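N-acetyl-beta-D glucosaminidase (Rhizomucor miehei CAU432, PDB 4ZM6) probably removes N-acetylglucosamine units through its family 3 glycosidase region and acetylates glucosamine through a GCN5-related region that binds acetyl-CoA. Local coordinates at residues L17-D22 against A303-A308; G106-A111 against A635-R640; D688-L693 against K788-R793; V800-E805 against R809-G814. All coordinates share one frame; numbering follows the deposited sequence.

Contact 1 (L17-D22 against A303-A308); sequences LMCGFD and AFQKDA
With CG anti to its own carbonyl carbon (chi1 -68°) and the chain stretched beyond it (chi2 160°), Q305 sends its side chain straight from helix 304-318 to C19. The matching turn in C19 (chi1 -42°) sets SG beside the backbone N, so that CB and SG both border the arriving glutamine. Q305 CD lies 3.7 Å from C19 CB, while Q305 CG passes alongside at 4.0 Å from C19 CB and 4.2 Å from C19 SG. Past the strand end, the terminal amide of Q305 lies beside the G20 carbonyl, its CD 4.1 Å from G20 O. L33 of helix 28-37 also touches Q305, and L39 touches C19. Strand 17-19 is hydrogen-bonded between strands 41-44 and 296-298, and helix 304-318 follows the latter, so the pair joins the first strand of the family 3 TIM-type barrel to the helix after strand 296-298. A303 occupies the N-cap position of that helix. All three touching residues are buried. C19 and Q305 meet by van der Waals packing, the amide end and CG of the glutamine against C19 CB, which buries a polar amide at the end of a barrel strand.

Contact 2 (G106-A111 against A635-R640); sequences GSSTAA and ALEHFR
S108 lies over the outer part of E637, its CB 3.9 Å from both E637 CG and E637 CD, and its hydroxyl reaches the carboxylate. Chi1 of 57° swings OG between the backbone N and the carbonyl carbon of S108 and aims it across the gap, where it donates to E637 OE2; the modelled separation is very short and its exact length doubtful. E637 CG is anti to its carbonyl carbon (chi1 -77°), and the extended chain brings the acid to the serine. S108 OG also stands at the edge of the R640 guanidinium, near its plane, 3.8 Å from R640 NH1 and not bonded to it; the salt bridge of R640 runs from NE to E167. Beside this pair L636 CD1 rests 4.2 Å from T109 OG1, a hydroxyl whose hydrogen bond goes to D633. The same carboxylate holds S107 OG, which also caps helix 108-125 by accepting from A110 N at 3.1 Å. Helix 108-125 belongs to the glycosidase region and helix 627-642, which carries the acetyl-CoA-binding T629 near its start, to the first acetyltransferase region. The joint between the regions is thus largely polar, and the nearby R640 and R160 would probably favour a charged E637.

Contact 3 (D688-L693 against K788-R793); sequences DLIGDL and KLFGER
I690 lays its long branch over one face of the F790 ring. Both of its torsions are extended: CG1 is anti to the backbone N (chi1 -180°), and CD1 continues outward in the same line. CD1 consequently sits over the ring, 4.2 Å from the F790 centroid and 27° off the normal, a CH-pi contact. The rest of the branch follows the outer part of the ring, with I690 CG1 3.5 Å from F790 CE2 and I690 CB 3.9 Å from F790 CZ. F790 leaves its loop with CG anti to the carbonyl carbon (chi1 -59°), which carries the ring toward the strand although the two CA atoms are 8.4 Å apart. The two side chains run antiparallel alongside each other. At the ring edge, near its plane, L689 O lies 4.1 Å from F790 CZ, while L689 turns its own side chain from the loop toward helix 839-843. W850 and Y832 each meet F790 edge-to-face and W784 touches it too, so its setting is strongly aromatic; I690 also packs on W850. D688, two residues earlier on the strand, is held by Y832, Y853 and the backbone N of W835. Strand 686-692, from the first acetyltransferase range, pairs antiparallel with both 830-836 and 847-857 of the second. This is consistent with a GNAT-type sheet into which a strand from the first acetyltransferase range is inserted, between 830-836 and 847-857, and covered by the loop before strand 794-802.

Contact 4 (V800-E805 against R809-G814); sequences VGVAQE and RGIGIG. With SO4 (sulfate ion), chain D.
V802 and G812 meet almost directly: V802 points its CB at the start of helix 811-825, and CG2 comes down on the glycine backbone, 3.5 Å from both G812 CA and G812 N. Chi1 of -173° divides the work of the two methyls, placing CG1 anti to the backbone N and directing it at I811, whose CB is 4.3 Å from V802 CG1. I811 faces the strand in turn and continues onto I764, I711 and M706, whereas I813 points its CB away from the strand, and its CD1 comes to a bound sulfate. Strand 794-802, helix 811-825 and strand 830-836 form a beta-alpha-beta unit, and the turn entering the helix carries the GNAT signature R-x-x-G-x-G, from R807 to G812, which in this family cradles the coenzyme A pyrophosphate with backbone N-H groups. The sulfate, probably from the crystallisation liquor, sits there and may mark the equivalent anion site. G808 N binds it, and I811 N adds a weak hydrogen bond to O1, 3.4 Å long with an angle of 128° at the hydrogen. G810, with positive phi, is the N-cap residue of the helix. Apolar groups also border the ion: I813 CD1 lies 3.3 Å from sulfate O4, and V802 CG2 is 3.7 Å from sulfate O3. The R809 guanidinium is engaged by salt bridges to E709 and E806.

Contacts 1 and 2 both involve the glycosidase region, but contact 1 lies within its barrel while contact 2 ties that region to the first acetyltransferase range; their segments alternate along the chain, with centres about 39 Å apart. Contacts 3 and 4 reach the same mixed sheet, with nearest atoms about 10 Å apart, and share none of the elements of the other two. Contacts 1, 2 and 3 are largely buried; contact 4 is partly buried and opens on an anion. Chemistry follows place: a buried glutamine amide against a cysteine in the barrel, polar bonding between regions, ring-face contact between sheet and covering loop, and valine-on-glycine packing beside backbone N-H groups in the signature turn.

Contact 1 (L17-D22 against A303-A308)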
loop_
_atom_site.group_PDB
_atom_site.type_symbol
_atom_site.label_atom_id
_atom_site.label_comp_id
_atom_site.label_asym_id
_atom_site.label_seq_id
_atom_site.Cartn_x
_atom_site.Cartn_y
_atom_site.Cartn_z
ATOM N N LEU A 17 -23.680 -19.116 -22.225
ATOM C CA LEU A 17 -23.089 -20.443 -22.036
ATOM C C LEU A 17 -21.784 -20.663 -22.786
ATOM O O LEU A 17 -21.484 -19.982 -23.767
ATOM C CB LEU A 17 -24.082 -21.541 -22.429
ATOM C CG LEU A 17 -24.927 -22.094 -21.278
ATOM C CD1 LEU A 17 -26.261 -21.364 -21.181
ATOM C CD2 LEU A 17 -25.135 -23.589 -21.463
ATOM N N MET A 18 -21.025 -21.639 -22.290
ATOM C CA MET A 18 -19.758 -22.054 -22.873
ATOM C C MET A 18 -19.689 -23.570 -22.765
ATOM O O MET A 18 -19.765 -24.117 -21.661
ATOM C CB MET A 18 -18.587 -21.419 -22.120
ATOM C CG MET A 18 -17.220 -21.698 -22.731
ATOM S SD MET A 18 -15.879 -20.877 -21.848
ATOM C CE MET A 18 -16.223 -19.163 -22.233
ATOM N N CYS A 19 -19.555 -24.244 -23.905
ATOM C CA CYS A 19 -19.674 -25.700 -23.960
ATOM C C CYS A 19 -18.620 -26.315 -24.875
ATOM O O CYS A 19 -18.268 -25.736 -25.905
ATOM C CB CYS A 19 -21.073 -26.086 -24.447
ATOM S SG CYS A 19 -22.418 -25.092 -23.746
ATOM N N GLY A 20 -18.131 -27.493 -24.490
ATOM C CA GLY A 20 -17.091 -28.195 -25.242
ATOM C C GLY A 20 -17.621 -29.334 -26.093
ATOM O O GLY A 20 -18.818 -29.403 -26.389
ATOM N N PHE A 21 -16.711 -30.220 -26.494
ATOM C CA PHE A 21 -17.038 -31.398 -27.304
ATOM C C PHE A 21 -15.809 -32.301 -27.433
ATOM O O PHE A 21 -14.747 -31.997 -26.882
ATOM C CB PHE A 21 -17.547 -30.990 -28.698
ATOM C CG PHE A 21 -16.551 -30.206 -29.508
ATOM C CD1 PHE A 21 -15.553 -30.851 -30.229
ATOM C CD2 PHE A 21 -16.613 -28.820 -29.555
ATOM C CE1 PHE A 21 -14.635 -30.133 -30.977
ATOM C CE2 PHE A 21 -15.697 -28.096 -30.303
ATOM C CZ PHE A 21 -14.707 -28.753 -31.014
ATOM N N ASP A 22 -15.964 -33.407 -28.160
ATOM C CA ASP A 22 -14.863 -34.332 -28.429
ATOM C C ASP A 22 -14.555 -34.380 -29.927
ATOM O O ASP A 22 -15.428 -34.115 -30.758
ATOM C CB ASP A 22 -15.218 -35.731 -27.915
ATOM C CG ASP A 22 -13.997 -36.526 -27.487
ATOM O OD1 ASP A 22 -12.988 -36.518 -28.225
ATOM O OD2 ASP A 22 -14.046 -37.161 -26.411
ATOM N N ALA A 303 -25.265 -33.686 -22.995
ATOM C CA ALA A 303 -26.367 -34.384 -22.317
ATOM C C ALA A 303 -26.746 -33.457 -21.180
ATOM O O ALA A 303 -27.913 -33.101 -21.007
ATOM C CB ALA A 303 -25.964 -35.752 -21.775
ATOM N N PHE A 304 -25.727 -33.063 -20.419
ATOM C CA PHE A 304 -25.849 -31.998 -19.434
ATOM C C PHE A 304 -26.101 -30.668 -20.140
ATOM O O PHE A 304 -26.938 -29.873 -19.706
ATOM C CB PHE A 304 -24.574 -31.894 -18.593
ATOM C CG PHE A 304 -24.237 -33.147 -17.820
ATOM C CD1 PHE A 304 -25.199 -33.800 -17.059
ATOM C CD2 PHE A 304 -22.945 -33.654 -17.831
ATOM C CE1 PHE A 304 -24.879 -34.942 -16.344
ATOM C CE2 PHE A 304 -22.620 -34.794 -17.115
ATOM C CZ PHE A 304 -23.588 -35.439 -16.370
ATOM N N GLN A 305 -25.370 -30.442 -21.232
ATOM C CA GLN A 305 -25.541 -29.249 -22.069
ATOM C C GLN A 305 -26.973 -29.135 -22.594
ATOM O O GLN A 305 -27.543 -28.043 -22.628
ATOM C CB GLN A 305 -24.548 -29.267 -23.239
ATOM C CG GLN A 305 -23.091 -29.089 -22.825
ATOM C CD GLN A 305 -22.097 -29.575 -23.870
ATOM O OE1 GLN A 305 -20.999 -30.024 -23.532
ATOM N NE2 GLN A 305 -22.470 -29.481 -25.142
ATOM N N LYS A 306 -27.547 -30.268 -22.996
ATOM C CA LYS A 306 -28.948 -30.323 -23.418
ATOM C C LYS A 306 -29.894 -30.080 -22.241
ATOM O O LYS A 306 -30.790 -29.233 -22.323
ATOM C CB LYS A 306 -29.263 -31.675 -24.079
ATOM C CG LYS A 306 -28.785 -31.799 -25.521
ATOM C CD LYS A 306 -29.871 -31.458 -26.535
ATOM C CE LYS A 306 -30.308 -30.004 -26.432
ATOM N NZ LYS A 306 -31.162 -29.586 -27.575
ATOM N N ASP A 307 -29.683 -30.822 -21.153
ATOM C CA ASP A 307 -30.504 -30.699 -19.942
ATOM C C ASP A 307 -30.500 -29.267 -19.421
ATOM O O ASP A 307 -31.553 -28.647 -19.269
ATOM C CB ASP A 307 -29.987 -31.627 -18.830
ATOM C CG ASP A 307 -30.212 -33.099 -19.127
ATOM O OD1 ASP A 307 -31.033 -33.434 -20.007
ATOM O OD2 ASP A 307 -29.555 -33.929 -18.467
ATOM N N ALA A 308 -29.302 -28.753 -19.154
ATOM C CA ALA A 308 -29.130 -27.404 -18.625
ATOM C C ALA A 308 -29.933 -26.382 -19.425
ATOM O O ALA A 308 -30.551 -25.484 -18.854
ATOM C CB ALA A 308 -27.658 -27.027 -18.619
#

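Contact 2 (G106-A111 against A635-R640)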
loop_
_atom_site.group_PDB
_atom_site.type_symbol
_atom_site.label_atom_id
_atom_site.label_comp_id
_atom_site.label_asym_id
_atom_site.label_seq_id
_atom_site.Cartn_x
_atom_site.Cartn_y
_atom_site.Cartn_z
ATOM N N GLY A 106 10.844 -14.040 -11.738
ATOM C CA GLY A 106 10.696 -12.794 -10.987
ATOM C C GLY A 106 10.606 -11.510 -11.795
ATOM O O GLY A 106 10.861 -10.433 -11.260
ATOM N N SER A 107 10.239 -11.614 -13.070
ATOM C CA SER A 107 10.102 -10.446 -13.928
ATOM C C SER A 107 8.711 -10.373 -14.527
ATOM O O SER A 107 8.350 -11.190 -15.370
ATOM C CB SER A 107 11.139 -10.480 -15.055
ATOM O OG SER A 107 10.837 -9.520 -16.062
ATOM N N SER A 108 7.939 -9.378 -14.094
ATOM C CA SER A 108 6.610 -9.116 -14.645
ATOM C C SER A 108 6.676 -8.835 -16.144
ATOM O O SER A 108 5.754 -9.177 -16.880
ATOM C CB SER A 108 5.960 -7.935 -13.923
ATOM O OG SER A 108 6.776 -6.777 -14.007
ATOM N N THR A 109 7.769 -8.221 -16.596
ATOM C CA THR A 109 7.962 -7.978 -18.023
ATOM C C THR A 109 8.033 -9.296 -18.793
ATOM O O THR A 109 7.382 -9.455 -19.829
ATOM C CB THR A 109 9.236 -7.156 -18.289
ATOM O OG1 THR A 109 9.182 -5.936 -17.535
ATOM C CG2 THR A 109 9.375 -6.838 -19.780
ATOM N N ALA A 110 8.814 -10.238 -18.269
ATOM C CA ALA A 110 8.917 -11.577 -18.859
ATOM C C ALA A 110 7.539 -12.237 -18.982
ATOM O O ALA A 110 7.176 -12.736 -20.048
ATOM C CB ALA A 110 9.857 -12.453 -18.039
ATOM N N ALA A 111 6.770 -12.226 -17.899
ATOM C CA ALA A 111 5.425 -12.787 -17.929
ATOM C C ALA A 111 4.536 -12.089 -18.942
ATOM O O ALA A 111 3.761 -12.746 -19.632
ATOM C CB ALA A 111 4.782 -12.706 -16.561
ATOM N N ALA A 635 9.174 0.123 -12.972
ATOM C CA ALA A 635 8.652 1.201 -13.799
ATOM C C ALA A 635 7.382 0.800 -14.554
ATOM O O ALA A 635 6.386 1.522 -14.508
ATOM C CB ALA A 635 9.716 1.690 -14.772
ATOM N N LEU A 636 7.409 -0.341 -15.241
ATOM C CA LEU A 636 6.249 -0.766 -16.033
ATOM C C LEU A 636 5.107 -1.240 -15.155
ATOM O O LEU A 636 3.944 -1.089 -15.522
ATOM C CB LEU A 636 6.611 -1.860 -17.034
ATOM C CG LEU A 636 7.800 -1.628 -17.973
ATOM C CD1 LEU A 636 7.577 -2.404 -19.268
ATOM C CD2 LEU A 636 8.045 -0.154 -18.278
ATOM N N GLU A 637 5.434 -1.817 -14.002
ATOM C CA GLU A 637 4.407 -2.233 -13.045
ATOM C C GLU A 637 3.634 -1.023 -12.537
ATOM O O GLU A 637 2.414 -1.081 -12.408
ATOM C CB GLU A 637 5.020 -3.007 -11.870
ATOM C CG GLU A 637 5.395 -4.441 -12.215
ATOM C CD GLU A 637 6.539 -4.982 -11.375
ATOM O OE1 GLU A 637 6.692 -4.557 -10.205
ATOM O OE2 GLU A 637 7.283 -5.849 -11.893
ATOM N N HIS A 638 4.346 0.069 -12.263
ATOM C CA HIS A 638 3.700 1.310 -11.848
ATOM C C HIS A 638 2.794 1.857 -12.951
ATOM O O HIS A 638 1.621 2.123 -12.708
ATOM C CB HIS A 638 4.722 2.372 -11.444
ATOM C CG HIS A 638 4.116 3.723 -11.237
ATOM N ND1 HIS A 638 4.505 4.834 -11.954
ATOM C CD2 HIS A 638 3.103 4.127 -10.434
ATOM C CE1 HIS A 638 3.774 5.871 -11.582
ATOM N NE2 HIS A 638 2.914 5.467 -10.664
ATOM N N PHE A 639 3.342 2.017 -14.154
ATOM C CA PHE A 639 2.561 2.474 -15.295
ATOM C C PHE A 639 1.325 1.610 -15.472
ATOM O O PHE A 639 0.222 2.118 -15.671
ATOM C CB PHE A 639 3.370 2.394 -16.587
ATOM C CG PHE A 639 4.524 3.356 -16.666
ATOM C CD1 PHE A 639 4.418 4.658 -16.192
ATOM C CD2 PHE A 639 5.710 2.965 -17.274
ATOM C CE1 PHE A 639 5.488 5.531 -16.283
ATOM C CE2 PHE A 639 6.779 3.839 -17.375
ATOM C CZ PHE A 639 6.669 5.121 -16.875
ATOM N N ARG A 640 1.529 0.300 -15.402
ATOM C CA ARG A 640 0.465 -0.674 -15.603
ATOM C C ARG A 640 -0.702 -0.441 -14.645
ATOM O O ARG A 640 -1.855 -0.419 -15.069
ATOM C CB ARG A 640 1.031 -2.087 -15.435
ATOM C CG ARG A 640 0.059 -3.214 -15.724
ATOM C CD ARG A 640 0.750 -4.565 -15.649
ATOM N NE ARG A 640 1.866 -4.684 -16.597
ATOM C CZ ARG A 640 3.146 -4.901 -16.280
ATOM N NH1 ARG A 640 3.545 -5.031 -15.018
ATOM N NH2 ARG A 640 4.048 -4.994 -17.249
#

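Contact 3 (D688-L693 against K788-R793)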
loop_
_atom_site.group_PDB
_atom_site.type_symbol
_atom_site.label_atom_id
_atom_site.label_comp_id
_atom_site.label_asym_id
_atom_site.label_seq_id
_atom_site.Cartn_x
_atom_site.Cartn_y
_atom_site.Cartn_z
ATOM N N ASP A 688 19.568 16.090 -32.055
ATOM C CA ASP A 688 19.786 17.405 -31.459
ATOM C C ASP A 688 20.823 18.128 -32.317
ATOM O O ASP A 688 21.829 17.530 -32.707
ATOM C CB ASP A 688 20.321 17.287 -30.024
ATOM C CG ASP A 688 19.244 16.935 -29.007
ATOM O OD1 ASP A 688 18.060 16.828 -29.372
ATOM O OD2 ASP A 688 19.591 16.742 -27.826
ATOM N N LEU A 689 20.584 19.410 -32.592
ATOM C CA LEU A 689 21.497 20.222 -33.403
ATOM C C LEU A 689 22.267 21.225 -32.555
ATOM O O LEU A 689 21.793 21.645 -31.500
ATOM C CB LEU A 689 20.721 20.973 -34.481
ATOM C CG LEU A 689 19.695 20.174 -35.285
ATOM C CD1 LEU A 689 19.068 21.054 -36.350
ATOM C CD2 LEU A 689 20.322 18.945 -35.926
ATOM N N ILE A 690 23.455 21.602 -33.028
ATOM C CA ILE A 690 24.247 22.674 -32.411
ATOM C C ILE A 690 24.638 23.697 -33.474
ATOM O O ILE A 690 24.995 23.334 -34.597
ATOM C CB ILE A 690 25.510 22.153 -31.684
ATOM C CG1 ILE A 690 26.285 23.324 -31.059
ATOM C CG2 ILE A 690 26.421 21.377 -32.627
ATOM C CD1 ILE A 690 27.432 22.909 -30.164
ATOM N N GLY A 691 24.563 24.977 -33.116
ATOM C CA GLY A 691 24.888 26.062 -34.042
ATOM C C GLY A 691 25.765 27.127 -33.411
ATOM O O GLY A 691 25.456 27.631 -32.333
ATOM N N ASP A 692 26.861 27.465 -34.088
ATOM C CA ASP A 692 27.728 28.567 -33.675
ATOM C C ASP A 692 27.103 29.904 -34.090
ATOM O O ASP A 692 26.739 30.089 -35.248
ATOM C CB ASP A 692 29.114 28.419 -34.307
ATOM C CG ASP A 692 30.085 29.491 -33.854
ATOM O OD1 ASP A 692 30.057 29.865 -32.663
ATOM O OD2 ASP A 692 30.884 29.960 -34.689
ATOM N N LEU A 693 26.968 30.821 -33.138
ATOM C CA LEU A 693 26.414 32.145 -33.409
ATOM C C LEU A 693 27.452 33.256 -33.223
ATOM O O LEU A 693 27.111 34.432 -33.327
ATOM C CB LEU A 693 25.211 32.409 -32.500
ATOM C CG LEU A 693 24.018 31.459 -32.615
ATOM C CD1 LEU A 693 22.886 31.934 -31.720
ATOM C CD2 LEU A 693 23.534 31.341 -34.050
ATOM N N LYS A 788 32.355 21.905 -21.661
ATOM C CA LYS A 788 32.766 21.025 -22.753
ATOM C C LYS A 788 31.649 20.772 -23.776
ATOM O O LYS A 788 31.884 20.139 -24.803
ATOM C CB LYS A 788 33.286 19.698 -22.190
ATOM N N LEU A 789 30.444 21.266 -23.502
ATOM C CA LEU A 789 29.301 21.076 -24.396
ATOM C C LEU A 789 28.853 22.435 -24.946
ATOM O O LEU A 789 29.581 23.044 -25.729
ATOM C CB LEU A 789 28.163 20.353 -23.655
ATOM C CG LEU A 789 28.480 18.988 -23.045
ATOM C CD1 LEU A 789 27.198 18.372 -22.503
ATOM C CD2 LEU A 789 29.144 18.070 -24.060
ATOM N N PHE A 790 27.666 22.898 -24.552
ATOM C CA PHE A 790 27.251 24.278 -24.773
ATOM C C PHE A 790 27.762 25.031 -23.555
ATOM O O PHE A 790 27.927 24.444 -22.492
ATOM C CB PHE A 790 25.728 24.384 -24.873
ATOM C CG PHE A 790 25.135 23.559 -25.982
ATOM C CD1 PHE A 790 24.977 22.186 -25.844
ATOM C CD2 PHE A 790 24.736 24.153 -27.170
ATOM C CE1 PHE A 790 24.440 21.428 -26.868
ATOM C CE2 PHE A 790 24.197 23.398 -28.194
ATOM C CZ PHE A 790 24.051 22.036 -28.043
ATOM N N GLY A 791 28.033 26.317 -23.688
ATOM C CA GLY A 791 28.703 27.028 -22.605
ATOM C C GLY A 791 27.750 27.616 -21.588
ATOM O O GLY A 791 26.638 27.128 -21.394
ATOM N N GLU A 792 28.230 28.661 -20.923
ATOM C CA GLU A 792 27.388 29.591 -20.189
ATOM C C GLU A 792 26.631 30.461 -21.184
ATOM O O GLU A 792 25.438 30.709 -21.028
ATOM C CB GLU A 792 28.251 30.490 -19.306
ATOM C CG GLU A 792 28.925 29.767 -18.157
ATOM C CD GLU A 792 28.007 29.624 -16.966
ATOM O OE1 GLU A 792 27.632 30.666 -16.389
ATOM O OE2 GLU A 792 27.659 28.477 -16.612
ATOM N N ARG A 793 27.352 30.933 -22.199
ATOM C CA ARG A 793 26.780 31.774 -23.242
ATOM C C ARG A 793 26.089 30.871 -24.258
ATOM O O ARG A 793 26.620 30.585 -25.336
ATOM C CB ARG A 793 27.865 32.650 -23.891
ATOM C CG ARG A 793 28.559 33.620 -22.933
ATOM C CD ARG A 793 27.784 34.922 -22.707
ATOM N NE ARG A 793 26.373 34.718 -22.338
ATOM C CZ ARG A 793 25.883 34.664 -21.095
ATOM N NH1 ARG A 793 26.669 34.804 -20.029
ATOM N NH2 ARG A 793 24.579 34.465 -20.917
#

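Contact 4 (V800-E805 against R809-G814)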
loop_
_atom_site.group_PDB
_atom_site.type_symbol
_atom_site.label_atom_id
_atom_site.label_comp_id
_atom_site.label_asym_id
_atom_site.label_seq_id
_atom_site.Cartn_x
_atom_site.Cartn_y
_atom_site.Cartn_z
ATOM N N VAL A 800 8.832 25.274 -33.031
ATOM C CA VAL A 800 8.782 26.123 -34.213
ATOM C C VAL A 800 7.647 25.636 -35.100
ATOM O O VAL A 800 7.532 24.437 -35.376
ATOM C CB VAL A 800 10.088 26.013 -35.022
ATOM C CG1 VAL A 800 9.992 26.807 -36.316
ATOM C CG2 VAL A 800 11.283 26.463 -34.190
ATOM N N GLY A 801 6.811 26.566 -35.551
ATOM C CA GLY A 801 5.656 26.220 -36.368
ATOM C C GLY A 801 5.026 27.414 -37.058
ATOM O O GLY A 801 4.898 28.493 -36.475
ATOM N N VAL A 802 4.633 27.206 -38.310
ATOM C CA VAL A 802 3.909 28.195 -39.092
ATOM C C VAL A 802 2.482 27.696 -39.261
ATOM O O VAL A 802 2.245 26.495 -39.228
ATOM C CB VAL A 802 4.557 28.354 -40.474
ATOM C CG1 VAL A 802 3.915 29.499 -41.249
ATOM C CG2 VAL A 802 6.061 28.553 -40.323
ATOM N N ALA A 803 1.535 28.612 -39.432
ATOM C CA ALA A 803 0.136 28.242 -39.666
ATOM C C ALA A 803 0.018 27.530 -40.999
ATOM O O ALA A 803 0.822 27.771 -41.897
ATOM C CB ALA A 803 -0.755 29.476 -39.659
ATOM N N GLN A 804 -0.976 26.650 -41.121
ATOM C CA GLN A 804 -1.206 25.932 -42.389
ATOM C C GLN A 804 -1.436 26.895 -43.556
ATOM O O GLN A 804 -0.764 26.808 -44.589
ATOM C CB GLN A 804 -2.349 24.885 -42.327
ATOM C CG GLN A 804 -3.386 24.976 -41.212
ATOM C CD GLN A 804 -3.167 23.925 -40.129
ATOM O OE1 GLN A 804 -2.043 23.716 -39.665
ATOM N NE2 GLN A 804 -4.244 23.252 -39.729
ATOM N N GLU A 805 -2.377 27.814 -43.363
ATOM C CA GLU A 805 -2.695 28.853 -44.341
ATOM C C GLU A 805 -1.458 29.574 -44.912
ATOM O O GLU A 805 -1.409 29.880 -46.107
ATOM C CB GLU A 805 -3.612 29.886 -43.682
ATOM C CG GLU A 805 -4.184 30.939 -44.623
ATOM C CD GLU A 805 -5.335 30.426 -45.469
ATOM O OE1 GLU A 805 -5.765 29.266 -45.280
ATOM O OE2 GLU A 805 -5.816 31.199 -46.324
ATOM N N ARG A 809 5.722 30.822 -47.630
ATOM C CA ARG A 809 6.093 32.235 -47.736
ATOM C C ARG A 809 7.490 32.485 -47.173
ATOM O O ARG A 809 7.956 33.624 -47.145
ATOM C CB ARG A 809 5.084 33.108 -46.993
ATOM C CG ARG A 809 3.649 32.929 -47.458
ATOM C CD ARG A 809 2.669 33.634 -46.535
ATOM N NE ARG A 809 2.868 35.082 -46.546
ATOM C CZ ARG A 809 2.428 35.916 -45.607
ATOM N NH1 ARG A 809 1.755 35.459 -44.557
ATOM N NH2 ARG A 809 2.672 37.217 -45.721
ATOM N N GLY A 810 8.153 31.420 -46.722
ATOM C CA GLY A 810 9.500 31.520 -46.158
ATOM C C GLY A 810 9.539 31.970 -44.704
ATOM O O GLY A 810 10.611 32.293 -44.182
ATOM N N ILE A 811 8.376 31.973 -44.049
ATOM C CA ILE A 811 8.244 32.464 -42.677
ATOM C C ILE A 811 9.009 31.598 -41.684
ATOM O O ILE A 811 9.769 32.114 -40.864
ATOM C CB ILE A 811 6.767 32.536 -42.237
ATOM C CG1 ILE A 811 6.036 33.624 -43.030
ATOM C CG2 ILE A 811 6.662 32.802 -40.738
ATOM C CD1 ILE A 811 4.541 33.670 -42.810
ATOM N N GLY A 812 8.801 30.287 -41.758
ATOM C CA GLY A 812 9.463 29.347 -40.863
ATOM C C GLY A 812 10.959 29.569 -40.774
ATOM O O GLY A 812 11.529 29.575 -39.686
ATOM N N ILE A 813 11.595 29.776 -41.921
ATOM C CA ILE A 813 13.047 29.973 -41.962
ATOM C C ILE A 813 13.359 31.378 -41.451
ATOM O O ILE A 813 14.404 31.608 -40.834
ATOM C CB ILE A 813 13.652 29.783 -43.378
ATOM C CG1 ILE A 813 12.995 28.604 -44.117
ATOM C CG2 ILE A 813 15.160 29.560 -43.279
ATOM C CD1 ILE A 813 11.956 28.988 -45.158
ATOM N N GLY A 814 12.444 32.308 -41.721
ATOM C CA GLY A 814 12.538 33.665 -41.211
ATOM C C GLY A 814 12.538 33.729 -39.701
ATOM O O GLY A 814 13.481 34.245 -39.093
HETATM S S SO4 D . 7.361 27.819 -44.658
HETATM O O1 SO4 D . 6.609 29.094 -44.556
HETATM O O2 SO4 D . 7.020 27.168 -45.938
HETATM O O3 SO4 D . 6.987 26.911 -43.547
HETATM O O4 SO4 D . 8.817 28.096 -44.633
#